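Local coordinates for CDGSH iron-sulfur domain-containing protein 3, mitochondrial (Homo sapiens, PDB 6AVJ) that carries two [2Fe-2S] clusters in its monomeric fold, can pass them to apoferredoxins, and contributes to mitochondrial iron and reactive oxygen homeostasis, at residues Tyr22-Cys27 against Ala61-Lys66. The protein carries 2 engineered substitutions. Numbering follows the deposited sequence.
Sequences YRWCVC and ALCTCK. With FES (Fe2/s2 (inorganic) cluster), chain E; FES (Fe2/s2 (inorganic) cluster), chain D.
W24 reaches across to 61-66 with its indole N-H pointed at the carbonyl of C63, NE1 to O 2.8 Å, the oxygen lying close to the ring plane and the bond bent to 148° at the hydrogen. CG stands anti to the backbone N (chi1 176°), which carries the ring to the other segment, where CZ2 touches CB of C63 at 3.8 Å. K66 comes from the opposite direction and slides past the indole, its CD 3.8 Å from W24 CZ2. A bend at chi2 (-46°) turns the lysine chain, and its NZ bridges the segments, donating to C25 O at 2.8 Å and to C63 O at 2.9 Å; Q33 OE1 takes a third bond. Two donors grip C63 O. In this monomeric NEET fold the segments belong to the two cluster-binding halves: C25 and C27 hold one iron of the first [2Fe-2S] cluster, C63 and C65 one iron of the second, so the bridged carbonyls belong to one ligand cysteine from each site. A methionine in place of K66 would probably leave C25 O without its partner from 61-66 and C63 O with the indole alone of its two donors. L62 CB also packs against W24 CD1, at 4.4 Å.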
ATOM      1  N   TYR A  22      10.781  -2.103  -6.343  1.00 14.05           N
ATOM      2  CA  TYR A  22       9.743  -1.238  -5.812  1.00 11.80           C
ATOM      3  C   TYR A  22       9.636  -1.479  -4.312  1.00 11.33           C
ATOM      4  O   TYR A  22      10.001  -2.559  -3.823  1.00 13.21           O
ATOM      5  CB  TYR A  22       8.383  -1.507  -6.488  1.00 14.23           C
ATOM      6  CG  TYR A  22       8.365  -1.222  -7.986  1.00 13.04           C
ATOM      7  CD1 TYR A  22       8.762  -2.189  -8.915  1.00 11.69           C
ATOM      8  CD2 TYR A  22       8.024   0.034  -8.463  1.00 14.90           C
ATOM      9  CE1 TYR A  22       8.787  -1.911 -10.287  1.00 14.98           C
ATOM     10  CE2 TYR A  22       8.022   0.312  -9.853  1.00 17.22           C
ATOM     11  CZ  TYR A  22       8.401  -0.668 -10.745  1.00 16.13           C
ATOM     12  OH  TYR A  22       8.418  -0.384 -12.099  1.00 14.39           O
ATOM     13  N   ARG A  23       9.090  -0.476  -3.600  1.00 11.50           N
ATOM     14  CA  ARG A  23       8.914  -0.521  -2.130  1.00 11.04           C
ATOM     15  C   ARG A  23       7.488  -0.097  -1.805  1.00  9.03           C
ATOM     16  O   ARG A  23       7.159   1.093  -1.833  1.00 11.28           O
ATOM     17  CB  ARG A  23       9.928   0.353  -1.419  1.00 13.49           C
ATOM     18  CG  ARG A  23      11.375  -0.231  -1.493  1.00 18.94           C
ATOM     19  CD  ARG A  23      12.421   0.711  -0.976  1.00 20.57           C
ATOM     20  NE  ARG A  23      13.735   0.053  -0.959  1.00 24.63           N
ATOM     21  CZ  ARG A  23      14.513  -0.114  -2.028  1.00 26.27           C
ATOM     22  NH1 ARG A  23      14.139   0.341  -3.219  1.00 22.03           N
ATOM     23  NH2 ARG A  23      15.685  -0.734  -1.915  1.00 32.79           N
ATOM     24  N   TRP A  24       6.632  -1.078  -1.574  1.00  8.91           N
ATOM     25  CA  TRP A  24       5.217  -0.804  -1.348  1.00 11.22           C
ATOM     26  C   TRP A  24       4.985  -0.261   0.057  1.00 10.70           C
ATOM     27  O   TRP A  24       5.501  -0.802   1.033  1.00  9.79           O
ATOM     28  CB  TRP A  24       4.402  -2.064  -1.512  1.00  8.48           C
ATOM     29  CG  TRP A  24       2.908  -1.927  -1.214  1.00  6.75           C
ATOM     30  CD1 TRP A  24       2.021  -1.196  -1.916  1.00 10.40           C
ATOM     31  CD2 TRP A  24       2.164  -2.598  -0.199  1.00  8.55           C
ATOM     32  NE1 TRP A  24       0.758  -1.356  -1.409  1.00  9.73           N
ATOM     33  CE2 TRP A  24       0.822  -2.230  -0.354  1.00  8.99           C
ATOM     34  CE3 TRP A  24       2.492  -3.523   0.797  1.00  8.97           C
ATOM     35  CZ2 TRP A  24      -0.182  -2.690   0.522  1.00 10.77           C
ATOM     36  CZ3 TRP A  24       1.515  -3.993   1.626  1.00 12.38           C
ATOM     37  CH2 TRP A  24       0.188  -3.569   1.498  1.00 10.29           C
ATOM     38  N   CYS A  25       4.171   0.775   0.176  1.00 10.85           N
ATOM     39  CA  CYS A  25       3.944   1.319   1.507  1.00  9.14           C
ATOM     40  C   CYS A  25       3.012   0.381   2.272  1.00 11.31           C
ATOM     41  O   CYS A  25       1.867   0.140   1.863  1.00  9.39           O
ATOM     42  CB  CYS A  25       3.393   2.748   1.433  1.00 13.28           C
ATOM     43  SG  CYS A  25       2.809   3.388   3.024  1.00  9.56           S
ATOM     44  N   VAL A  26       3.507  -0.157   3.386  1.00  9.22           N
ATOM     45  CA  VAL A  26       2.675  -1.030   4.208  1.00 10.70           C
ATOM     46  C   VAL A  26       1.941  -0.264   5.304  1.00 10.82           C
ATOM     47  O   VAL A  26       0.968  -0.797   5.869  1.00 10.99           O
ATOM     48  CB  VAL A  26       3.513  -2.145   4.860  1.00 12.35           C
ATOM     49  CG1 VAL A  26       4.393  -2.856   3.843  1.00 13.42           C
ATOM     50  CG2 VAL A  26       4.353  -1.592   6.020  1.00 12.14           C
ATOM     51  N   CYS A  27       2.416   0.923   5.672  1.00  9.72           N
ATOM     52  CA  CYS A  27       1.962   1.600   6.886  1.00 12.34           C
ATOM     53  C   CYS A  27       0.785   2.551   6.664  1.00 12.95           C
ATOM     54  O   CYS A  27       0.127   2.939   7.647  1.00 12.26           O
ATOM     55  CB  CYS A  27       3.133   2.367   7.547  1.00 14.36           C
ATOM     56  SG  CYS A  27       3.604   3.907   6.618  1.00 11.45           S
ATOM     57  N   ALA A  61      -2.552  -3.306 -10.064  1.00 10.14           N
ATOM     58  CA  ALA A  61      -3.277  -2.443  -9.112  1.00 11.72           C
ATOM     59  C   ALA A  61      -2.704  -2.693  -7.725  1.00  9.08           C
ATOM     60  O   ALA A  61      -2.774  -3.821  -7.227  1.00 10.40           O
ATOM     61  CB  ALA A  61      -4.766  -2.742  -9.132  1.00 17.43           C
ATOM     62  N   LEU A  62      -2.067  -1.677  -7.139  1.00 12.61           N
ATOM     63  CA  LEU A  62      -1.460  -1.804  -5.811  1.00 12.19           C
ATOM     64  C   LEU A  62      -2.385  -1.286  -4.713  1.00 11.35           C
ATOM     65  O   LEU A  62      -3.080  -0.287  -4.878  1.00 10.93           O
ATOM     66  CB  LEU A  62      -0.109  -1.072  -5.755  1.00  9.30           C
ATOM     67  CG  LEU A  62       0.947  -1.704  -6.710  1.00  9.04           C
ATOM     68  CD1 LEU A  62       2.266  -1.023  -6.696  1.00 10.71           C
ATOM     69  CD2 LEU A  62       1.062  -3.207  -6.541  1.00 13.91           C
ATOM     70  N   CYS A  63      -2.342  -1.952  -3.566  1.00 10.24           N
ATOM     71  CA  CYS A  63      -3.297  -1.693  -2.500  1.00  9.05           C
ATOM     72  C   CYS A  63      -2.928  -0.419  -1.748  1.00  8.49           C
ATOM     73  O   CYS A  63      -1.753  -0.201  -1.373  1.00  9.00           O
ATOM     74  CB  CYS A  63      -3.322  -2.900  -1.550  1.00  8.37           C
ATOM     75  SG  CYS A  63      -4.294  -2.650  -0.066  1.00  7.89           S
ATOM     76  N   THR A  64      -3.938   0.419  -1.540  1.00  7.90           N
ATOM     77  CA  THR A  64      -3.837   1.653  -0.774  1.00 13.65           C
ATOM     78  C   THR A  64      -4.602   1.595   0.549  1.00 13.47           C
ATOM     79  O   THR A  64      -4.260   2.338   1.476  1.00 12.04           O
ATOM     80  CB  THR A  64      -4.395   2.828  -1.589  1.00 11.26           C
ATOM     81  OG1 THR A  64      -5.744   2.500  -1.960  1.00 11.15           O
ATOM     82  CG2 THR A  64      -3.579   3.108  -2.847  1.00 10.52           C
ATOM     83  N   CYS A  65      -5.647   0.771   0.648  1.00  9.76           N
ATOM     84  CA  CYS A  65      -6.363   0.628   1.939  1.00  9.85           C
ATOM     85  C   CYS A  65      -5.557  -0.119   2.986  1.00 10.36           C
ATOM     86  O   CYS A  65      -5.879  -0.028   4.188  1.00  9.90           O
ATOM     87  CB  CYS A  65      -7.693  -0.076   1.745  1.00  8.85           C
ATOM     88  SG  CYS A  65      -7.554  -1.906   1.412  1.00  9.41           S
ATOM     89  N   LYS A  66      -4.492  -0.801   2.554  1.00 10.41           N
ATOM     90  CA  LYS A  66      -3.517  -1.582   3.295  1.00 10.27           C
ATOM     91  C   LYS A  66      -4.109  -2.828   3.950  1.00 15.76           C
ATOM     92  O   LYS A  66      -3.412  -3.499   4.720  1.00 13.14           O
ATOM     93  CB  LYS A  66      -2.762  -0.738   4.339  1.00 10.99           C
ATOM     94  CG  LYS A  66      -2.142   0.573   3.761  1.00 12.79           C
ATOM     95  CD  LYS A  66      -1.406   0.327   2.446  1.00 10.89           C
ATOM     96  CE  LYS A  66      -0.811   1.601   1.868  1.00 10.84           C
ATOM     97  NZ  LYS A  66      -0.213   1.331   0.498  1.00  8.16           N
TER
HETATM   98 FE1  FES E 202      -7.933  -2.920  -2.968  1.00 10.84          FE
HETATM   99 FE2  FES E 202      -6.503  -2.479  -0.634  1.00 10.85          FE
HETATM  100  S1  FES E 202      -6.920  -1.056  -2.291  1.00 10.82           S
HETATM  101  S2  FES E 202      -7.444  -4.344  -1.354  1.00 10.04           S
HETATM  102 FE1  FES D 201       7.347   3.566   4.186  1.00 13.79          FE
HETATM  103 FE2  FES D 201       4.660   3.535   4.468  1.00 13.51          FE
HETATM  104  S1  FES D 201       5.989   1.802   4.514  1.00 12.13           S
HETATM  105  S2  FES D 201       5.944   5.274   4.079  1.00 11.52           S